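Local coordinates for uncharacterized protein (Treponema denticola ATCC 35404, PDB 6R9N) that senses Fe(II) and oxygen for bacterial chemotaxis by stabilising a peroxy-diiron species in a fold of the metallo-beta-lactamase type, at residues Val33-Tyr38 / Ala222-Ala227; Leu48-Gly53 / Phe77-Asp82; Gly169-Asp174 / Glu186-Leu191; Thr179-Asp184 / Ile228-Gln233. All blocks are in the same frame, centred on the assembly; numbering follows the deposited sequence.

In the fold
From the N terminus, V33-Y38 leads into strand 38-42 and waits for A222-A227, 184 residues on, so interaction 1 closes by far the longest loop. Within that loop, interaction 2 closes a short parallel crossover, joining the end of strand 45-49 to the metal-binding loop after strand 73-77; Y38 O lies 2.9 Å from L49 N, where the two contacts meet. Interaction 3, also within it, sets the loop G169-D174 against helix 185-199. Interaction 4 crosses both 1 and 3, tying T179-D184 to the region of strand 229-230. Together, 1 and 2 line the diiron site where the two sheets face each other, while 3 and 4 join the loop before helix 185-199 to that helix and to I228-Q233.

Interaction 1 (Val33-Tyr38 / Ala222-Ala227); sequences VQTMQY and APQHGA. With FE (Fe (III) ion), chain C.
In the metallo-beta-lactamase fold of the ODP family, the loop after strand 220-222 carries ligands to the diiron site, and here V33-Y38 runs alongside that loop and bonds to it. Q224 OE1 binds the iron of chain C at 2.3 Å and H225 NE2 binds it at 2.2 Å; D84 and D167 are the other protein ligands. The imidazole is gripped at both nitrogens: while NE2 faces the metal, H225 ND1 donates to Q34 O (2.9 Å, 167° at the hydrogen). That acceptor lies only 2° out of the ring plane, so the bond fixes the ring's rotation and would be expected to make the histidine a somewhat stronger donor to iron. T35 CG2 packs against both ligands, meeting Q224 NE2 and H225 CE1. The backbone is pinned between them by M36 N donating to Q224 O at 2.8 Å, approaching from above the carbonyl plane. M36, bent at chi2 and chi3, folds its thioether along G226, with CE 3.3 Å from G226 O. On the side facing strand 220-222, Y38 sets its ring beside A222 CB, and its hydroxyl donates to P223 O in the carbonyl plane, OH to O 2.8 Å.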
loop_
_atom_site.group_PDB
_atom_site.type_symbol
_atom_site.label_atom_id
_atom_site.label_comp_id
_atom_site.label_asym_id
_atom_site.label_seq_id
_atom_site.Cartn_x
_atom_site.Cartn_y
_atom_site.Cartn_z
ATOM N N VAL A 33 -10.799 8.999 -6.168
ATOM C CA VAL A 33 -10.438 10.123 -5.308
ATOM C C VAL A 33 -9.381 10.966 -6.010
ATOM O O VAL A 33 -8.476 10.412 -6.642
ATOM C CB VAL A 33 -9.944 9.570 -3.957
ATOM C CG1 VAL A 33 -9.869 10.683 -2.905
ATOM C CG2 VAL A 33 -10.848 8.417 -3.497
ATOM N N GLN A 34 -9.457 12.305 -5.921
ATOM C CA GLN A 34 -8.384 12.950 -6.668
ATOM C C GLN A 34 -7.206 13.113 -5.710
ATOM O O GLN A 34 -7.311 12.915 -4.491
ATOM C CB GLN A 34 -8.595 14.400 -7.174
ATOM C CG GLN A 34 -9.043 14.711 -8.605
ATOM C CD GLN A 34 -9.896 16.010 -8.604
ATOM O OE1 GLN A 34 -9.988 16.685 -7.556
ATOM N NE2 GLN A 34 -10.632 16.257 -9.686
ATOM N N THR A 35 -6.078 13.522 -6.283
ATOM C CA THR A 35 -4.803 13.534 -5.596
ATOM C C THR A 35 -4.199 14.929 -5.704
ATOM O O THR A 35 -4.499 15.679 -6.637
ATOM C CB THR A 35 -3.854 12.482 -6.189
ATOM O OG1 THR A 35 -3.667 12.770 -7.584
ATOM C CG2 THR A 35 -4.433 11.085 -6.044
ATOM N N MET A 36 -3.385 15.290 -4.713
ATOM C CA MET A 36 -2.698 16.581 -4.686
ATOM C C MET A 36 -1.209 16.359 -4.900
ATOM O O MET A 36 -0.610 15.521 -4.224
ATOM C CB MET A 36 -2.929 17.313 -3.363
ATOM C CG MET A 36 -4.409 17.438 -2.964
ATOM S SD MET A 36 -5.094 18.942 -3.656
ATOM C CE MET A 36 -4.419 20.137 -2.490
ATOM N N GLN A 37 -0.613 17.107 -5.832
ATOM C CA GLN A 37 0.814 17.038 -6.133
ATOM C C GLN A 37 1.482 18.337 -5.721
ATOM O O GLN A 37 0.908 19.417 -5.888
ATOM C CB GLN A 37 1.074 16.808 -7.626
ATOM C CG GLN A 37 0.758 15.424 -8.122
ATOM C CD GLN A 37 -0.729 15.239 -8.286
ATOM O OE1 GLN A 37 -1.313 14.274 -7.777
ATOM N NE2 GLN A 37 -1.365 16.187 -8.970
ATOM N N TYR A 38 2.701 18.238 -5.200
ATOM C CA TYR A 38 3.400 19.418 -4.716
ATOM C C TYR A 38 4.794 19.517 -5.319
ATOM O O TYR A 38 5.392 18.521 -5.734
ATOM C CB TYR A 38 3.472 19.426 -3.193
ATOM C CG TYR A 38 2.106 19.428 -2.540
ATOM C CD1 TYR A 38 1.420 20.624 -2.294
ATOM C CD2 TYR A 38 1.497 18.230 -2.167
ATOM C CE1 TYR A 38 0.172 20.618 -1.687
ATOM C CE2 TYR A 38 0.256 18.215 -1.559
ATOM C CZ TYR A 38 -0.399 19.399 -1.319
ATOM O OH TYR A 38 -1.627 19.343 -0.708
ATOM N N ALA A 222 -0.417 19.953 4.436
ATOM C CA ALA A 222 -0.865 19.775 3.058
ATOM C C ALA A 222 -0.944 18.293 2.735
ATOM O O ALA A 222 0.096 17.656 2.522
ATOM C CB ALA A 222 0.079 20.480 2.084
ATOM N N PRO A 223 -2.134 17.716 2.659
ATOM C CA PRO A 223 -2.262 16.276 2.452
ATOM C C PRO A 223 -2.215 15.893 0.976
ATOM O O PRO A 223 -2.269 16.731 0.072
ATOM C CB PRO A 223 -3.641 15.963 3.062
ATOM C CG PRO A 223 -4.444 17.226 2.814
ATOM C CD PRO A 223 -3.441 18.389 2.812
ATOM N N GLN A 224 -2.109 14.590 0.753
ATOM C CA GLN A 224 -2.093 14.030 -0.586
ATOM C C GLN A 224 -3.481 14.013 -1.225
ATOM O O GLN A 224 -3.584 13.756 -2.429
ATOM C CB GLN A 224 -1.486 12.616 -0.514
ATOM C CG GLN A 224 -0.947 12.065 -1.811
ATOM C CD GLN A 224 -1.577 10.734 -2.148
ATOM O OE1 GLN A 224 -1.787 9.886 -1.262
ATOM N NE2 GLN A 224 -1.884 10.532 -3.434
ATOM N N HIS A 225 -4.542 14.279 -0.456
ATOM C CA HIS A 225 -5.904 14.410 -0.978
ATOM C C HIS A 225 -6.629 15.531 -0.246
ATOM O O HIS A 225 -6.635 15.564 0.987
ATOM C CB HIS A 225 -6.733 13.121 -0.809
ATOM C CG HIS A 225 -6.006 11.862 -1.172
ATOM N ND1 HIS A 225 -5.989 11.359 -2.456
ATOM C CD2 HIS A 225 -5.303 10.985 -0.414
ATOM C CE1 HIS A 225 -5.296 10.237 -2.477
ATOM N NE2 HIS A 225 -4.858 9.995 -1.254
ATOM N N GLY A 226 -7.254 16.436 -0.999
ATOM C CA GLY A 226 -8.135 17.424 -0.408
ATOM C C GLY A 226 -7.415 18.677 0.021
ATOM O O GLY A 226 -6.197 18.818 -0.108
ATOM N N ALA A 227 -8.199 19.600 0.576
ATOM C CA ALA A 227 -7.719 20.947 0.831
ATOM C C ALA A 227 -6.715 20.971 1.982
ATOM O O ALA A 227 -6.634 20.051 2.804
ATOM C CB ALA A 227 -8.884 21.890 1.127
HETATM FE FE FE C . -3.448 8.320 -0.880
HETATM O O HOH W 1 -0.220 12.701 -5.475
#

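Interaction 2 (Leu48-Gly53 / Phe77-Asp82); sequences LLDPGG and FFSHQD. With FE (Fe (III) ion), chain D; O (oxygen atom), chain F.
H80 and D82 belong to the H-x-D-x-D metal-binding sequence of this protein, a variant in the metallo-beta-lactamase fold, in the loop that leaves strand 73-77. H80 NE2 binds the iron of chain D at 2.4 Å and D82 OD2 binds it at 2.0 Å, with the bound oxygen atom, H148 and D167 also on this metal. One step out, S79 OG accepts a bond from H80 ND1 (2.8 Å), lying 7° from the imidazole plane, and so holds the ring's rotation from the side away from iron. The serine is itself held by D50 in a two-pronged grip: S79 N donates to D50 OD1, and S79 OG donates to D50 OD2 at 2.6 Å, each oxygen using its syn lone pair. This Asp-Ser-His relay is buried, and the carboxylate would probably polarise the histidine toward the metal. Further out, the parallel strand pairing of L49 with F77 sets the register of the two strand ends. F77 N donates to L48 O and D50 N to F77 O, both nearly along the C=O axes. L49 CD2 rests on F77 CB, while P51 crosses F78 at about a right angle, P51 CD meeting F78 CE1 at 3.5 Å.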
loop_
_atom_site.group_PDB
_atom_site.type_symbol
_atom_site.label_atom_id
_atom_site.label_comp_id
_atom_site.label_asym_id
_atom_site.label_seq_id
_atom_site.Cartn_x
_atom_site.Cartn_y
_atom_site.Cartn_z
ATOM N N LEU A 48 9.952 17.064 -6.130
ATOM C CA LEU A 48 8.592 16.682 -6.499
ATOM C C LEU A 48 7.996 15.761 -5.444
ATOM O O LEU A 48 8.588 14.727 -5.124
ATOM C CB LEU A 48 8.606 15.991 -7.862
ATOM C CG LEU A 48 7.298 15.770 -8.612
ATOM C CD1 LEU A 48 6.484 17.072 -8.705
ATOM C CD2 LEU A 48 7.619 15.213 -10.004
ATOM N N LEU A 49 6.803 16.103 -4.946
ATOM C CA LEU A 49 6.152 15.331 -3.890
ATOM C C LEU A 49 4.964 14.544 -4.440
ATOM O O LEU A 49 4.024 15.131 -4.992
ATOM C CB LEU A 49 5.684 16.240 -2.755
ATOM C CG LEU A 49 6.697 17.145 -2.062
ATOM C CD1 LEU A 49 6.159 17.641 -0.744
ATOM C CD2 LEU A 49 8.000 16.430 -1.844
ATOM N N ASP A 50 4.990 13.215 -4.228
ATOM C CA ASP A 50 3.939 12.256 -4.579
ATOM C C ASP A 50 3.312 12.587 -5.926
ATOM O O ASP A 50 2.132 12.955 -6.007
ATOM C CB ASP A 50 2.872 12.208 -3.487
ATOM C CG ASP A 50 3.316 11.390 -2.291
ATOM O OD1 ASP A 50 4.541 11.113 -2.187
ATOM O OD2 ASP A 50 2.452 11.015 -1.458
ATOM N N PRO A 51 4.087 12.496 -7.002
ATOM C CA PRO A 51 3.591 12.883 -8.317
ATOM C C PRO A 51 2.694 11.845 -8.964
ATOM O O PRO A 51 2.300 12.036 -10.118
ATOM C CB PRO A 51 4.894 13.038 -9.109
ATOM C CG PRO A 51 5.748 11.919 -8.555
ATOM C CD PRO A 51 5.375 11.783 -7.094
ATOM N N GLY A 52 2.348 10.782 -8.242
ATOM C CA GLY A 52 1.764 9.626 -8.885
ATOM C C GLY A 52 0.455 9.932 -9.572
ATOM O O GLY A 52 -0.263 10.876 -9.244
ATOM N N GLY A 53 0.139 9.057 -10.518
ATOM C CA GLY A 53 -0.951 9.269 -11.435
ATOM C C GLY A 53 -0.375 9.310 -12.833
ATOM O O GLY A 53 0.038 10.371 -13.316
ATOM N N PHE A 77 9.929 12.616 -3.974
ATOM C CA PHE A 77 9.599 12.065 -2.671
ATOM C C PHE A 77 8.307 11.273 -2.787
ATOM O O PHE A 77 7.317 11.784 -3.316
ATOM C CB PHE A 77 9.457 13.181 -1.645
ATOM C CG PHE A 77 8.980 12.720 -0.293
ATOM C CD1 PHE A 77 9.895 12.336 0.683
ATOM C CD2 PHE A 77 7.622 12.703 0.012
ATOM C CE1 PHE A 77 9.471 11.942 1.928
ATOM C CE2 PHE A 77 7.184 12.305 1.257
ATOM C CZ PHE A 77 8.104 11.918 2.218
ATOM N N PHE A 78 8.328 10.030 -2.316
ATOM C CA PHE A 78 7.154 9.160 -2.265
ATOM C C PHE A 78 6.806 8.949 -0.797
ATOM O O PHE A 78 7.586 8.326 -0.059
ATOM C CB PHE A 78 7.428 7.796 -2.912
ATOM C CG PHE A 78 7.521 7.810 -4.406
ATOM C CD1 PHE A 78 7.311 8.953 -5.134
ATOM C CD2 PHE A 78 7.799 6.646 -5.087
ATOM C CE1 PHE A 78 7.392 8.940 -6.515
ATOM C CE2 PHE A 78 7.879 6.628 -6.472
ATOM C CZ PHE A 78 7.678 7.784 -7.182
ATOM N N SER A 79 5.627 9.424 -0.378
ATOM C CA SER A 79 5.240 9.233 1.017
ATOM C C SER A 79 5.139 7.743 1.358
ATOM O O SER A 79 5.503 7.330 2.466
ATOM C CB SER A 79 3.921 9.955 1.317
ATOM O OG SER A 79 2.848 9.432 0.551
ATOM N N HIS A 80 4.670 6.920 0.423
ATOM C CA HIS A 80 4.586 5.464 0.648
ATOM C C HIS A 80 4.377 4.777 -0.706
ATOM O O HIS A 80 4.622 5.378 -1.758
ATOM C CB HIS A 80 3.490 5.123 1.676
ATOM C CG HIS A 80 2.110 5.552 1.274
ATOM N ND1 HIS A 80 1.778 6.867 1.013
ATOM C CD2 HIS A 80 0.969 4.836 1.106
ATOM C CE1 HIS A 80 0.491 6.941 0.705
ATOM N NE2 HIS A 80 -0.018 5.723 0.747
ATOM N N GLN A 81 3.893 3.534 -0.679
ATOM C CA GLN A 81 3.949 2.628 -1.826
ATOM C C GLN A 81 2.703 2.645 -2.702
ATOM O O GLN A 81 2.716 2.023 -3.771
ATOM C CB GLN A 81 4.188 1.184 -1.340
ATOM C CG GLN A 81 2.899 0.415 -0.925
ATOM C CD GLN A 81 2.409 0.780 0.474
ATOM O OE1 GLN A 81 2.875 1.765 1.077
ATOM N NE2 GLN A 81 1.455 -0.014 1.003
ATOM N N ASP A 82 1.643 3.343 -2.297
ATOM C CA ASP A 82 0.347 3.189 -2.947
ATOM C C ASP A 82 0.366 3.650 -4.407
ATOM O O ASP A 82 1.138 4.533 -4.785
ATOM C CB ASP A 82 -0.715 3.979 -2.191
ATOM C CG ASP A 82 -1.202 3.256 -0.990
ATOM O OD1 ASP A 82 -0.681 2.149 -0.713
ATOM O OD2 ASP A 82 -2.109 3.782 -0.326
HETATM FE FE FE D . -2.395 5.466 0.750
HETATM O O O F . -2.162 6.686 -0.925
#

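Interaction 3 (Gly169-Asp174 / Glu186-Leu191); sequences GAAVFD and EKHLPL
G169 begins the loop that follows the iron ligand D167, and its phi of 87° is a backbone value suited to glycine. A water bridges it to the helix: the water donates to G169 O (3.1 Å), and the same water lies 2.8 Å from H188 NE2, at the edge of the imidazole and in its plane. Both G169 O and the H188 ring also meet Y229, the former by a hydrogen bond from the phenol. A170 turns its methyl away from E186-L191, to pack on H225 and on F195 further along the helix. A171 nests between two side chains one helical turn apart, its CB 3.8 Å from H188 CE1 and equally far from L191 CB. V172 N donates to L191 O at 3.1 Å with an angle of 164° at the hydrogen and the donor in the carbonyl plane. That carbonyl also receives a CA-H...O contact from A171. F173 then brings CB against L191 CD2 (3.9 Å), while P190 O lies at the edge of its ring. This loop-on-helix packing near the kink at P190 borders the diiron site of the metallo-beta-lactamase-type fold: the V172 and A170 side chains lie about 6 Å from the peroxide and an iron respectively, and F195 belongs to the peroxide pocket.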
loop_
_atom_site.group_PDB
_atom_site.type_symbol
_atom_site.label_atom_id
_atom_site.label_comp_id
_atom_site.label_asym_id
_atom_site.label_seq_id
_atom_site.Cartn_x
_atom_site.Cartn_y
_atom_site.Cartn_z
ATOM N N GLY A 169 -4.647 13.643 7.075
ATOM C CA GLY A 169 -5.425 14.814 6.742
ATOM C C GLY A 169 -6.207 14.695 5.454
ATOM O O GLY A 169 -6.965 15.611 5.125
ATOM N N ALA A 170 -6.074 13.577 4.734
ATOM C CA ALA A 170 -6.698 13.449 3.426
ATOM C C ALA A 170 -8.209 13.568 3.528
ATOM O O ALA A 170 -8.835 13.019 4.439
ATOM C CB ALA A 170 -6.337 12.108 2.790
ATOM N N ALA A 171 -8.795 14.269 2.567
ATOM C CA ALA A 171 -10.231 14.252 2.339
ATOM C C ALA A 171 -10.478 13.412 1.092
ATOM O O ALA A 171 -9.796 13.588 0.076
ATOM C CB ALA A 171 -10.779 15.676 2.172
ATOM N N VAL A 172 -11.449 12.511 1.161
ATOM C CA VAL A 172 -11.671 11.553 0.086
ATOM C C VAL A 172 -12.939 11.842 -0.719
ATOM O O VAL A 172 -13.039 11.398 -1.877
ATOM C CB VAL A 172 -11.689 10.120 0.664
ATOM C CG1 VAL A 172 -12.460 9.134 -0.207
ATOM C CG2 VAL A 172 -10.258 9.646 0.892
ATOM N N PHE A 173 -13.870 12.617 -0.179
ATOM C CA PHE A 173 -15.105 12.993 -0.851
ATOM C C PHE A 173 -14.994 14.422 -1.372
ATOM O O PHE A 173 -14.392 15.280 -0.722
ATOM C CB PHE A 173 -16.290 12.844 0.102
ATOM C CG PHE A 173 -16.411 11.460 0.692
ATOM C CD1 PHE A 173 -16.628 10.363 -0.128
ATOM C CD2 PHE A 173 -16.290 11.255 2.059
ATOM C CE1 PHE A 173 -16.733 9.079 0.401
ATOM C CE2 PHE A 173 -16.397 9.982 2.600
ATOM C CZ PHE A 173 -16.619 8.886 1.764
ATOM N N ASP A 174 -15.548 14.669 -2.555
ATOM C CA ASP A 174 -15.428 15.979 -3.196
ATOM C C ASP A 174 -16.235 17.037 -2.449
ATOM O O ASP A 174 -17.388 16.808 -2.082
ATOM C CB ASP A 174 -15.909 15.918 -4.651
ATOM C CG ASP A 174 -14.876 15.318 -5.587
ATOM O OD1 ASP A 174 -15.132 14.219 -6.131
ATOM O OD2 ASP A 174 -13.813 15.947 -5.785
ATOM N N GLU A 186 -15.705 22.037 10.789
ATOM C CA GLU A 186 -16.917 21.237 10.910
ATOM C C GLU A 186 -17.487 20.874 9.549
ATOM O O GLU A 186 -18.011 19.772 9.385
ATOM C CB GLU A 186 -17.982 21.976 11.726
ATOM C CG GLU A 186 -17.662 22.150 13.182
ATOM C CD GLU A 186 -17.626 20.832 13.908
ATOM O OE1 GLU A 186 -18.405 19.922 13.536
ATOM O OE2 GLU A 186 -16.810 20.700 14.846
ATOM N N LYS A 187 -17.392 21.766 8.559
ATOM C CA LYS A 187 -17.863 21.394 7.228
ATOM C C LYS A 187 -16.906 20.417 6.555
ATOM O O LYS A 187 -17.322 19.620 5.703
ATOM C CB LYS A 187 -18.030 22.636 6.353
ATOM C CG LYS A 187 -19.411 23.262 6.378
ATOM C CD LYS A 187 -19.711 24.008 5.076
ATOM C CE LYS A 187 -20.854 25.004 5.255
ATOM N NZ LYS A 187 -20.499 26.363 4.744
ATOM N N HIS A 188 -15.620 20.482 6.904
ATOM C CA HIS A 188 -14.633 19.579 6.324
ATOM C C HIS A 188 -14.681 18.190 6.940
ATOM O O HIS A 188 -14.383 17.208 6.255
ATOM C CB HIS A 188 -13.237 20.160 6.505
ATOM C CG HIS A 188 -12.214 19.560 5.598
ATOM N ND1 HIS A 188 -12.242 19.732 4.231
ATOM C CD2 HIS A 188 -11.124 18.802 5.863
ATOM C CE1 HIS A 188 -11.209 19.109 3.692
ATOM N NE2 HIS A 188 -10.516 18.539 4.661
ATOM N N LEU A 189 -15.057 18.090 8.212
ATOM C CA LEU A 189 -14.989 16.820 8.932
ATOM C C LEU A 189 -15.651 15.660 8.203
ATOM O O LEU A 189 -15.051 14.570 8.173
ATOM C CB LEU A 189 -15.593 16.983 10.333
ATOM C CG LEU A 189 -14.990 16.188 11.496
ATOM C CD1 LEU A 189 -13.492 16.032 11.364
ATOM C CD2 LEU A 189 -15.316 16.887 12.809
ATOM N N PRO A 190 -16.850 15.793 7.621
ATOM C CA PRO A 190 -17.444 14.640 6.920
ATOM C C PRO A 190 -16.610 14.140 5.754
ATOM O O PRO A 190 -16.836 13.019 5.295
ATOM C CB PRO A 190 -18.803 15.171 6.433
ATOM C CG PRO A 190 -19.064 16.395 7.244
ATOM C CD PRO A 190 -17.712 16.982 7.520
ATOM N N LEU A 191 -15.692 14.952 5.226
ATOM C CA LEU A 191 -14.847 14.520 4.117
ATOM C C LEU A 191 -13.645 13.693 4.571
ATOM O O LEU A 191 -13.060 12.962 3.762
ATOM C CB LEU A 191 -14.389 15.746 3.321
ATOM C CG LEU A 191 -15.489 16.736 2.930
ATOM C CD1 LEU A 191 -14.922 17.813 2.022
ATOM C CD2 LEU A 191 -16.664 16.033 2.264
HETATM O O HOH W 2 -8.139 17.918 3.366
#

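Interaction 4 (Thr179-Asp184 / Ile228-Gln233); sequences TTFVED and IYKDEQ
I228 is gripped at both ends of its backbone: I228 N donates to T180 O at 2.9 Å, almost straight at 178° and in the carbonyl plane, and I228 O accepts from V182 N at 2.9 Å, the donor standing above the carbonyl plane. F181 lies between these two bonds, and its CA adds a CA-H...O contact to I228 O. A water accepts from K230 N at 2.7 Å and lies within bonding distance of V182 O and I228 O. The charged layer is looser. K230 NZ makes a salt bridge to E183 OE1, a weak hydrogen bond at 3.3 Å, with a longer second partner in D231 OD2. E183 OE2 also approaches E232 OE2, like charges 3.5 Å apart; K230 may partly offset the charge of E183.

This is a single bridge, F181 with I228, that sets the loop before helix 185-199 beside the chain at strand 229-230, the edge strand of the second sheet in the metallo-beta-lactamase-type fold. Over it, the K230 chain, extended through chi2 and chi3 and bent at chi4, crosses F181 at about a right angle, placing K230 CE 3.5 Å from the F181 ring centroid, over the face and 18° from its normal; NZ makes an off-centre cation-pi contact further out. T180 CG2 sits on the opposite face, so the phenyl is sandwiched, and I228 CG2 touches its CD1. V182 turns inward, its CG2 over one face of the Y229 ring, whose hydroxyl is bonded to G169 O. Beyond it, Q233 lays CG against V182 O (3.5 Å); its OE1 bonds to N236, and its NE2 donates to a water weakly bound by D184 OD1.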
loop_
_atom_site.group_PDB
_atom_site.type_symbol
_atom_site.label_atom_id
_atom_site.label_comp_id
_atom_site.label_asym_id
_atom_site.label_seq_id
_atom_site.Cartn_x
_atom_site.Cartn_y
_atom_site.Cartn_z
ATOM N N THR A 179 -11.887 24.564 -2.918
ATOM C CA THR A 179 -11.018 25.649 -2.478
ATOM C C THR A 179 -9.617 25.163 -2.103
ATOM O O THR A 179 -9.397 23.965 -1.928
ATOM C CB THR A 179 -11.607 26.380 -1.260
ATOM O OG1 THR A 179 -10.626 27.278 -0.735
ATOM C CG2 THR A 179 -11.997 25.387 -0.180
ATOM N N THR A 180 -8.674 26.090 -1.929
ATOM C CA THR A 180 -7.316 25.661 -1.620
ATOM C C THR A 180 -7.181 25.299 -0.142
ATOM O O THR A 180 -6.645 24.240 0.200
ATOM C CB THR A 180 -6.303 26.744 -2.005
ATOM O OG1 THR A 180 -6.410 27.035 -3.405
ATOM C CG2 THR A 180 -4.877 26.273 -1.712
ATOM N N PHE A 181 -7.680 26.156 0.744
ATOM C CA PHE A 181 -7.590 25.940 2.182
ATOM C C PHE A 181 -8.925 25.560 2.818
ATOM O O PHE A 181 -9.988 25.999 2.384
ATOM C CB PHE A 181 -7.030 27.191 2.856
ATOM C CG PHE A 181 -5.687 27.596 2.325
ATOM C CD1 PHE A 181 -4.556 26.831 2.610
ATOM C CD2 PHE A 181 -5.555 28.720 1.513
ATOM C CE1 PHE A 181 -3.309 27.194 2.118
ATOM C CE2 PHE A 181 -4.316 29.098 1.026
ATOM C CZ PHE A 181 -3.188 28.331 1.318
ATOM N N VAL A 182 -8.852 24.707 3.836
ATOM C CA VAL A 182 -9.973 24.449 4.733
ATOM C C VAL A 182 -10.305 25.726 5.503
ATOM O O VAL A 182 -9.413 26.383 6.054
ATOM C CB VAL A 182 -9.607 23.304 5.690
ATOM C CG1 VAL A 182 -10.734 22.987 6.647
ATOM C CG2 VAL A 182 -9.221 22.063 4.924
ATOM N N GLU A 183 -11.588 26.123 5.517
ATOM C CA GLU A 183 -11.891 27.239 6.421
ATOM C C GLU A 183 -13.002 26.962 7.422
ATOM O O GLU A 183 -13.190 27.750 8.346
ATOM C CB GLU A 183 -12.119 28.553 5.687
ATOM C CG GLU A 183 -10.749 29.150 5.177
ATOM C CD GLU A 183 -9.830 29.541 6.340
ATOM O OE1 GLU A 183 -8.597 29.385 6.226
ATOM O OE2 GLU A 183 -10.338 29.942 7.413
ATOM N N ASP A 184 -13.693 25.839 7.325
ATOM C CA ASP A 184 -14.628 25.461 8.382
ATOM C C ASP A 184 -14.381 23.990 8.679
ATOM O O ASP A 184 -14.753 23.122 7.882
ATOM C CB ASP A 184 -16.093 25.718 8.011
ATOM C CG ASP A 184 -17.050 25.286 9.111
ATOM O OD1 ASP A 184 -16.739 25.525 10.321
ATOM O OD2 ASP A 184 -18.092 24.666 8.785
ATOM N N ILE A 228 -5.965 22.067 2.035
ATOM C CA ILE A 228 -4.815 22.264 2.917
ATOM C C ILE A 228 -5.270 22.923 4.212
ATOM O O ILE A 228 -6.115 23.825 4.198
ATOM C CB ILE A 228 -3.747 23.122 2.197
ATOM C CG1 ILE A 228 -3.147 22.349 1.021
ATOM C CG2 ILE A 228 -2.651 23.600 3.179
ATOM C CD1 ILE A 228 -2.733 23.209 -0.152
ATOM N N TYR A 229 -4.700 22.488 5.338
ATOM C CA TYR A 229 -4.960 23.104 6.637
ATOM C C TYR A 229 -3.936 24.198 6.900
ATOM O O TYR A 229 -2.729 23.961 6.778
ATOM C CB TYR A 229 -4.894 22.052 7.757
ATOM C CG TYR A 229 -5.747 20.824 7.496
ATOM C CD1 TYR A 229 -5.284 19.780 6.696
ATOM C CD2 TYR A 229 -7.009 20.708 8.049
ATOM C CE1 TYR A 229 -6.065 18.659 6.454
ATOM C CE2 TYR A 229 -7.796 19.594 7.814
ATOM C CZ TYR A 229 -7.320 18.575 7.008
ATOM O OH TYR A 229 -8.110 17.475 6.751
ATOM N N LYS A 230 -4.405 25.401 7.225
ATOM C CA LYS A 230 -3.493 26.473 7.601
ATOM C C LYS A 230 -4.034 27.193 8.828
ATOM O O LYS A 230 -5.224 27.112 9.147
ATOM C CB LYS A 230 -3.208 27.440 6.440
ATOM C CG LYS A 230 -4.306 28.423 6.108
ATOM C CD LYS A 230 -3.776 29.489 5.135
ATOM C CE LYS A 230 -4.905 30.234 4.413
ATOM N NZ LYS A 230 -5.811 31.003 5.310
ATOM N N ASP A 231 -3.114 27.821 9.562
ATOM C CA ASP A 231 -3.400 28.680 10.728
ATOM C C ASP A 231 -4.170 27.873 11.771
ATOM O O ASP A 231 -3.747 26.758 12.110
ATOM C CB ASP A 231 -4.110 29.936 10.236
ATOM C CG ASP A 231 -3.264 30.747 9.285
ATOM O OD1 ASP A 231 -2.020 30.673 9.376
ATOM O OD2 ASP A 231 -3.853 31.446 8.434
ATOM N N GLU A 232 -5.299 28.370 12.276
ATOM C CA GLU A 232 -6.052 27.680 13.313
ATOM C C GLU A 232 -6.522 26.302 12.871
ATOM O O GLU A 232 -6.846 25.467 13.718
ATOM C CB GLU A 232 -7.248 28.534 13.727
ATOM C CG GLU A 232 -8.358 28.575 12.687
ATOM C CD GLU A 232 -8.086 29.572 11.549
ATOM O OE1 GLU A 232 -7.397 30.593 11.796
ATOM O OE2 GLU A 232 -8.567 29.332 10.410
ATOM N N GLN A 233 -6.603 26.045 11.569
ATOM C CA GLN A 233 -7.067 24.733 11.141
ATOM C C GLN A 233 -6.017 23.646 11.355
ATOM O O GLN A 233 -6.390 22.475 11.488
ATOM C CB GLN A 233 -7.520 24.781 9.672
ATOM C CG GLN A 233 -8.737 25.680 9.384
ATOM C CD GLN A 233 -9.976 25.338 10.213
ATOM O OE1 GLN A 233 -10.014 24.344 10.923
ATOM N NE2 GLN A 233 -10.993 26.177 10.122
HETATM O O HOH W 3 -6.914 26.041 6.363
HETATM O O HOH W 4 -13.652 26.180 11.791
#